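Local coordinates for protein AimR transcriptional regulator (Bacillus phage phi3T, PDB 5ZVV) that activates, as a homodimer, transcription of the aimX locus in the phage lysis-lysogeny switch, and is inactivated by the arbitrium peptide, which makes it a monomer, at residues D315-S318 with S319-Q322; G328-Y331 with Y332-L336. All coordinates share one frame; numbering follows the deposited sequence.

Along the chain, contact 1 comes first, at the C-terminal end of helix 307-318, where residues 319-322 turn the backbone out of the helix and into the loop toward the next one. Contact 2 follows in series, two successive turns within helix 324-338, so the two neither nest nor cross. Their centres lie about 13 Å apart, yet they meet through Y330: its ring packs against L317 and Q322, with NE2 of Q322 3.4 Å from CD1 of Y330, and its hydroxyl packs on CB of S318. Together they join two consecutive helices and the loop between them, and both pack on helix 291-304, within the AimR family region of the TPR clan.

Contact 1: D315-S318 with S319-Q322; sequences DELS and SRDQ
S319 and R320 fold back on the last turn of helix 307-318 and take up carbonyls that the helix leaves behind. The hydroxyl OG of S319 donates to O of E316 at 2.9 Å, reaching it from 31° off the carbonyl plane; with chi1 at 63°, OG lies between the backbone N and the carbonyl carbon and is turned back toward the preceding turn. The amide of S319 adds a weak bond to the same oxygen. One residue on, N of R320 donates to O of L317 at 2.9 Å from well above the carbonyl plane, in a bent bond.

Beside these bonds, the side chains of E316 and R320 converge. The arginine, bent at chi2 and chi3, brings CD to 3.4 Å from OE2 of E316, and its NH1 forms a long salt bridge of 3.6 Å with OE1 of E316, which lies at the edge of the guanidinium. The two planar groups are 65° apart, and NH1 is also bonded to the carbonyl of D289. On the buried side, the extended Q322 crosses L317 at about a right angle, its NE2 3.9 Å from CB of L317, while its OE1 accepts from Q295 of helix 291-304. S318 turns back similarly, with OG bonded to O of D315, and a water spans the carbonyls of S318 and R320.

Thus hydroxyls and a water supplement main-chain amides in satisfying the carbonyls at the helix end, while the long, splayed ion pair probably contributes modestly beside the arginine's bond to D289.

Contact 2: G328-Y331 with Y332-L336; sequences GFYY and YYKGL
F329 and Y333 run alongside one another in the same direction, one turn apart on helix 324-338. CB of F329 meets CE2 of Y333 at 3.9 Å, and the carbonyl oxygen of F329 sits over one face of the tyrosine ring, toward its rim, 3.1 Å from CD2 of Y333. The chi1 of -56° in Y333 places CG beside its own backbone N and lays the ring across that carbonyl. The same oxygen accepts the amide of Y333 in a nearly axial bond of 2.9 Å, one of four consecutive i to i+4 bonds running from G328 to G335. Y332, its CG anti to the backbone N (chi1 174°), diverges from Y333, with CB 3.2 Å from O of F329 and its ring directed toward helix 341-353. Packing is tight around the buried Y332 and Y333: Y333 meets F299, and L362 touches both Y332 and F329, which is also edge-to-face with F351.

Y330 is buried too, against helix 307-318, where its OH makes a weak hydrogen bond to the carbonyl of L314, and it forms the floor on which K334 lies at the more open side. Partly exposed K334, bent at chi2 and chi3, sets CG over one face of the Y330 ring in a CH-pi contact, 4.1 Å from the centroid and 19° off the normal. Y331 is likewise partly exposed, though CD2 of Y330 stands over the centre of its ring and it meets Y350 nearly parallel.

Five consecutive aromatic residues, F329 to Y333, fan out over little more than one turn to meet helices 291-304, 307-318, 341-353 and 361-369, consistent with the alpha-helical solenoid packing of TPR-like proteins.

Contact 1: D315-S318 with S319-Q322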
ATOM      1  N   ASP A 315       6.586   0.238  32.591  1.00 35.92           N
ATOM      2  CA  ASP A 315       7.801   1.048  32.582  1.00 35.86           C
ATOM      3  C   ASP A 315       8.920   0.344  31.831  1.00 31.05           C
ATOM      4  O   ASP A 315       9.666   0.980  31.077  1.00 33.77           O
ATOM      5  CB  ASP A 315       8.244   1.365  34.011  1.00 32.07           C
ATOM      6  CG  ASP A 315       7.339   2.366  34.700  1.00 40.09           C
ATOM      7  OD1 ASP A 315       6.435   2.917  34.039  1.00 32.61           O
ATOM      8  OD2 ASP A 315       7.532   2.596  35.913  1.00 38.93           O
ATOM      9  N   GLU A 316       9.060  -0.970  32.033  1.00 28.40           N
ATOM     10  CA  GLU A 316      10.029  -1.725  31.245  1.00 31.54           C
ATOM     11  C   GLU A 316       9.663  -1.717  29.766  1.00 30.33           C
ATOM     12  O   GLU A 316      10.551  -1.693  28.906  1.00 35.11           O
ATOM     13  CB  GLU A 316      10.127  -3.162  31.765  1.00 31.68           C
ATOM     14  CG  GLU A 316      11.417  -3.891  31.388  1.00 43.66           C
ATOM     15  CD  GLU A 316      11.405  -4.452  29.975  1.00 45.35           C
ATOM     16  OE1 GLU A 316      10.305  -4.711  29.441  1.00 46.10           O
ATOM     17  OE2 GLU A 316      12.498  -4.633  29.396  1.00 47.47           O
ATOM     18  N   LEU A 317       8.365  -1.725  29.452  1.00 27.45           N
ATOM     19  CA  LEU A 317       7.939  -1.759  28.056  1.00 30.97           C
ATOM     20  C   LEU A 317       8.189  -0.434  27.346  1.00 28.16           C
ATOM     21  O   LEU A 317       8.405  -0.421  26.130  1.00 31.75           O
ATOM     22  CB  LEU A 317       6.459  -2.134  27.967  1.00 22.03           C
ATOM     23  CG  LEU A 317       6.129  -3.602  28.240  1.00 22.38           C
ATOM     24  CD1 LEU A 317       4.628  -3.819  28.338  1.00 22.49           C
ATOM     25  CD2 LEU A 317       6.733  -4.482  27.155  1.00 26.58           C
ATOM     26  N   SER A 318       8.158   0.683  28.080  1.00 29.37           N
ATOM     27  CA  SER A 318       8.354   1.985  27.447  1.00 30.68           C
ATOM     28  C   SER A 318       9.731   2.102  26.803  1.00 36.31           C
ATOM     29  O   SER A 318       9.899   2.853  25.836  1.00 33.78           O
ATOM     30  CB  SER A 318       8.156   3.104  28.468  1.00 32.52           C
ATOM     31  OG  SER A 318       9.253   3.167  29.362  1.00 37.20           O
ATOM     32  N   SER A 319      10.724   1.380  27.323  1.00 32.87           N
ATOM     33  CA  SER A 319      12.053   1.365  26.727  1.00 34.61           C
ATOM     34  C   SER A 319      12.202   0.310  25.639  1.00 38.56           C
ATOM     35  O   SER A 319      13.201   0.331  24.912  1.00 40.03           O
ATOM     36  CB  SER A 319      13.118   1.139  27.807  1.00 41.42           C
ATOM     37  OG  SER A 319      12.960  -0.126  28.427  1.00 44.94           O
ATOM     38  N   ARG A 320      11.244  -0.605  25.510  1.00 39.60           N
ATOM     39  CA  ARG A 320      11.276  -1.603  24.454  1.00 36.99           C
ATOM     40  C   ARG A 320      10.767  -1.007  23.145  1.00 32.56           C
ATOM     41  O   ARG A 320      10.120   0.046  23.117  1.00 35.86           O
ATOM     42  CB  ARG A 320      10.432  -2.823  24.830  1.00 34.95           C
ATOM     43  CG  ARG A 320      10.814  -3.467  26.152  1.00 33.93           C
ATOM     44  CD  ARG A 320      12.094  -4.277  26.035  1.00 33.55           C
ATOM     45  NE  ARG A 320      11.959  -5.397  25.108  1.00 32.85           N
ATOM     46  CZ  ARG A 320      11.460  -6.585  25.437  1.00 34.73           C
ATOM     47  NH1 ARG A 320      11.040  -6.812  26.673  1.00 33.03           N
ATOM     48  NH2 ARG A 320      11.378  -7.546  24.526  1.00 35.01           N
ATOM     49  N   ASP A 321      11.067  -1.704  22.051  1.00 32.42           N
ATOM     50  CA  ASP A 321      10.677  -1.255  20.715  1.00 35.30           C
ATOM     51  C   ASP A 321       9.299  -1.825  20.370  1.00 30.87           C
ATOM     52  O   ASP A 321       9.143  -2.730  19.548  1.00 36.78           O
ATOM     53  CB  ASP A 321      11.731  -1.662  19.692  1.00 35.55           C
ATOM     54  CG  ASP A 321      11.485  -1.060  18.324  1.00 42.42           C
ATOM     55  OD1 ASP A 321      10.606  -0.184  18.206  1.00 46.98           O
ATOM     56  OD2 ASP A 321      12.173  -1.468  17.365  1.00 53.76           O
ATOM     57  N   GLN A 322       8.283  -1.265  21.023  1.00 27.94           N
ATOM     58  CA  GLN A 322       6.900  -1.620  20.729  1.00 31.48           C
ATOM     59  C   GLN A 322       6.461  -0.981  19.418  1.00 29.70           C
ATOM     60  O   GLN A 322       6.724   0.199  19.174  1.00 34.61           O
ATOM     61  CB  GLN A 322       5.976  -1.156  21.856  1.00 30.58           C
ATOM     62  CG  GLN A 322       6.316  -1.702  23.231  1.00 22.66           C
ATOM     63  CD  GLN A 322       5.293  -1.309  24.281  1.00 27.05           C
ATOM     64  OE1 GLN A 322       4.400  -2.089  24.617  1.00 23.98           O
ATOM     65  NE2 GLN A 322       5.422  -0.096  24.810  1.00 23.97           N
TER
HETATM   66  O   HOH W   1      11.606   2.518  23.450  1.00 32.29           O

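Contact 2: G328-Y331 with Y332-L336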
ATOM      1  N   GLY A 328      -0.986   0.746  20.890  1.00 26.94           N
ATOM      2  CA  GLY A 328      -2.409   0.888  21.154  1.00 25.92           C
ATOM      3  C   GLY A 328      -2.834   0.115  22.385  1.00 21.27           C
ATOM      4  O   GLY A 328      -3.496   0.654  23.283  1.00 21.16           O
ATOM      5  N   PHE A 329      -2.436  -1.160  22.459  1.00 23.16           N
ATOM      6  CA  PHE A 329      -2.694  -1.918  23.684  1.00 27.70           C
ATOM      7  C   PHE A 329      -2.020  -1.271  24.891  1.00 21.91           C
ATOM      8  O   PHE A 329      -2.630  -1.144  25.962  1.00 24.56           O
ATOM      9  CB  PHE A 329      -2.229  -3.365  23.523  1.00 21.11           C
ATOM     10  CG  PHE A 329      -3.074  -4.169  22.582  1.00 24.26           C
ATOM     11  CD1 PHE A 329      -4.288  -4.690  22.999  1.00 25.43           C
ATOM     12  CD2 PHE A 329      -2.657  -4.405  21.284  1.00 24.89           C
ATOM     13  CE1 PHE A 329      -5.071  -5.431  22.137  1.00 24.99           C
ATOM     14  CE2 PHE A 329      -3.439  -5.145  20.414  1.00 25.55           C
ATOM     15  CZ  PHE A 329      -4.646  -5.659  20.841  1.00 28.78           C
ATOM     16  N   TYR A 330      -0.767  -0.839  24.723  1.00 20.62           N
ATOM     17  CA  TYR A 330       0.015  -0.285  25.826  1.00 22.76           C
ATOM     18  C   TYR A 330      -0.686   0.910  26.457  1.00 25.86           C
ATOM     19  O   TYR A 330      -0.879   0.960  27.679  1.00 25.27           O
ATOM     20  CB  TYR A 330       1.407   0.102  25.315  1.00 23.16           C
ATOM     21  CG  TYR A 330       2.271   0.869  26.294  1.00 23.28           C
ATOM     22  CD1 TYR A 330       3.055   0.207  27.231  1.00 24.94           C
ATOM     23  CD2 TYR A 330       2.326   2.257  26.259  1.00 25.07           C
ATOM     24  CE1 TYR A 330       3.852   0.907  28.119  1.00 23.70           C
ATOM     25  CE2 TYR A 330       3.119   2.966  27.142  1.00 28.74           C
ATOM     26  CZ  TYR A 330       3.880   2.288  28.070  1.00 32.62           C
ATOM     27  OH  TYR A 330       4.671   2.996  28.948  1.00 35.30           O
ATOM     28  N   TYR A 331      -1.082   1.885  25.637  1.00 26.66           N
ATOM     29  CA  TYR A 331      -1.791   3.036  26.175  1.00 30.31           C
ATOM     30  C   TYR A 331      -3.199   2.684  26.635  1.00 28.24           C
ATOM     31  O   TYR A 331      -3.753   3.399  27.479  1.00 28.48           O
ATOM     32  CB  TYR A 331      -1.850   4.154  25.134  1.00 30.00           C
ATOM     33  CG  TYR A 331      -0.498   4.723  24.765  1.00 30.00           C
ATOM     34  CD1 TYR A 331       0.067   5.756  25.503  1.00 30.00           C
ATOM     35  CD2 TYR A 331       0.212   4.225  23.682  1.00 30.00           C
ATOM     36  CE1 TYR A 331       1.302   6.277  25.170  1.00 30.00           C
ATOM     37  CE2 TYR A 331       1.450   4.740  23.340  1.00 30.00           C
ATOM     38  CZ  TYR A 331       1.989   5.766  24.087  1.00 30.00           C
ATOM     39  OH  TYR A 331       3.219   6.285  23.753  1.00 30.00           O
ATOM     40  N   TYR A 332      -3.790   1.598  26.123  1.00 28.66           N
ATOM     41  CA  TYR A 332      -5.049   1.135  26.701  1.00 28.93           C
ATOM     42  C   TYR A 332      -4.857   0.701  28.152  1.00 26.95           C
ATOM     43  O   TYR A 332      -5.655   1.052  29.029  1.00 28.83           O
ATOM     44  CB  TYR A 332      -5.640  -0.004  25.869  1.00 27.94           C
ATOM     45  CG  TYR A 332      -6.865  -0.630  26.499  1.00 29.02           C
ATOM     46  CD1 TYR A 332      -8.047   0.089  26.630  1.00 29.51           C
ATOM     47  CD2 TYR A 332      -6.840  -1.937  26.967  1.00 28.43           C
ATOM     48  CE1 TYR A 332      -9.167  -0.475  27.210  1.00 26.47           C
ATOM     49  CE2 TYR A 332      -7.960  -2.511  27.547  1.00 25.48           C
ATOM     50  CZ  TYR A 332      -9.118  -1.775  27.665  1.00 25.54           C
ATOM     51  OH  TYR A 332     -10.233  -2.338  28.240  1.00 27.52           O
ATOM     52  N   TYR A 333      -3.792  -0.056  28.428  1.00 26.92           N
ATOM     53  CA  TYR A 333      -3.531  -0.489  29.802  1.00 27.11           C
ATOM     54  C   TYR A 333      -3.135   0.685  30.690  1.00 28.79           C
ATOM     55  O   TYR A 333      -3.582   0.781  31.844  1.00 24.39           O
ATOM     56  CB  TYR A 333      -2.445  -1.562  29.812  1.00 21.37           C
ATOM     57  CG  TYR A 333      -2.770  -2.747  28.934  1.00 20.33           C
ATOM     58  CD1 TYR A 333      -4.028  -3.333  28.965  1.00 19.11           C
ATOM     59  CD2 TYR A 333      -1.824  -3.268  28.061  1.00 16.85           C
ATOM     60  CE1 TYR A 333      -4.331  -4.413  28.160  1.00 16.73           C
ATOM     61  CE2 TYR A 333      -2.118  -4.348  27.253  1.00 19.26           C
ATOM     62  CZ  TYR A 333      -3.374  -4.915  27.307  1.00 17.20           C
ATOM     63  OH  TYR A 333      -3.668  -5.988  26.503  1.00 16.35           O
ATOM     64  N   LYS A 334      -2.291   1.583  30.173  1.00 27.85           N
ATOM     65  CA  LYS A 334      -1.966   2.799  30.912  1.00 31.20           C
ATOM     66  C   LYS A 334      -3.228   3.579  31.257  1.00 32.34           C
ATOM     67  O   LYS A 334      -3.323   4.167  32.339  1.00 32.23           O
ATOM     68  CB  LYS A 334      -1.006   3.673  30.106  1.00 29.15           C
ATOM     69  CG  LYS A 334       0.338   3.028  29.820  1.00 25.81           C
ATOM     70  CD  LYS A 334       1.302   3.211  30.973  1.00 35.63           C
ATOM     71  CE  LYS A 334       1.707   4.668  31.120  1.00 39.78           C
ATOM     72  NZ  LYS A 334       2.708   4.853  32.203  1.00 35.93           N
ATOM     73  N   GLY A 335      -4.207   3.591  30.351  1.00 31.80           N
ATOM     74  CA  GLY A 335      -5.469   4.242  30.652  1.00 30.49           C
ATOM     75  C   GLY A 335      -6.268   3.498  31.702  1.00 31.57           C
ATOM     76  O   GLY A 335      -6.908   4.115  32.559  1.00 29.84           O
ATOM     77  N   LEU A 336      -6.252   2.164  31.648  1.00 28.80           N
ATOM     78  CA  LEU A 336      -6.907   1.381  32.690  1.00 32.16           C
ATOM     79  C   LEU A 336      -6.352   1.727  34.065  1.00 32.19           C
ATOM     80  O   LEU A 336      -7.102   1.804  35.043  1.00 32.90           O
ATOM     81  CB  LEU A 336      -6.754  -0.114  32.412  1.00 31.19           C
ATOM     82  CG  LEU A 336      -7.631  -0.696  31.303  1.00 31.24           C
ATOM     83  CD1 LEU A 336      -7.399  -2.193  31.172  1.00 30.34           C
ATOM     84  CD2 LEU A 336      -9.097  -0.401  31.570  1.00 31.64           C
TER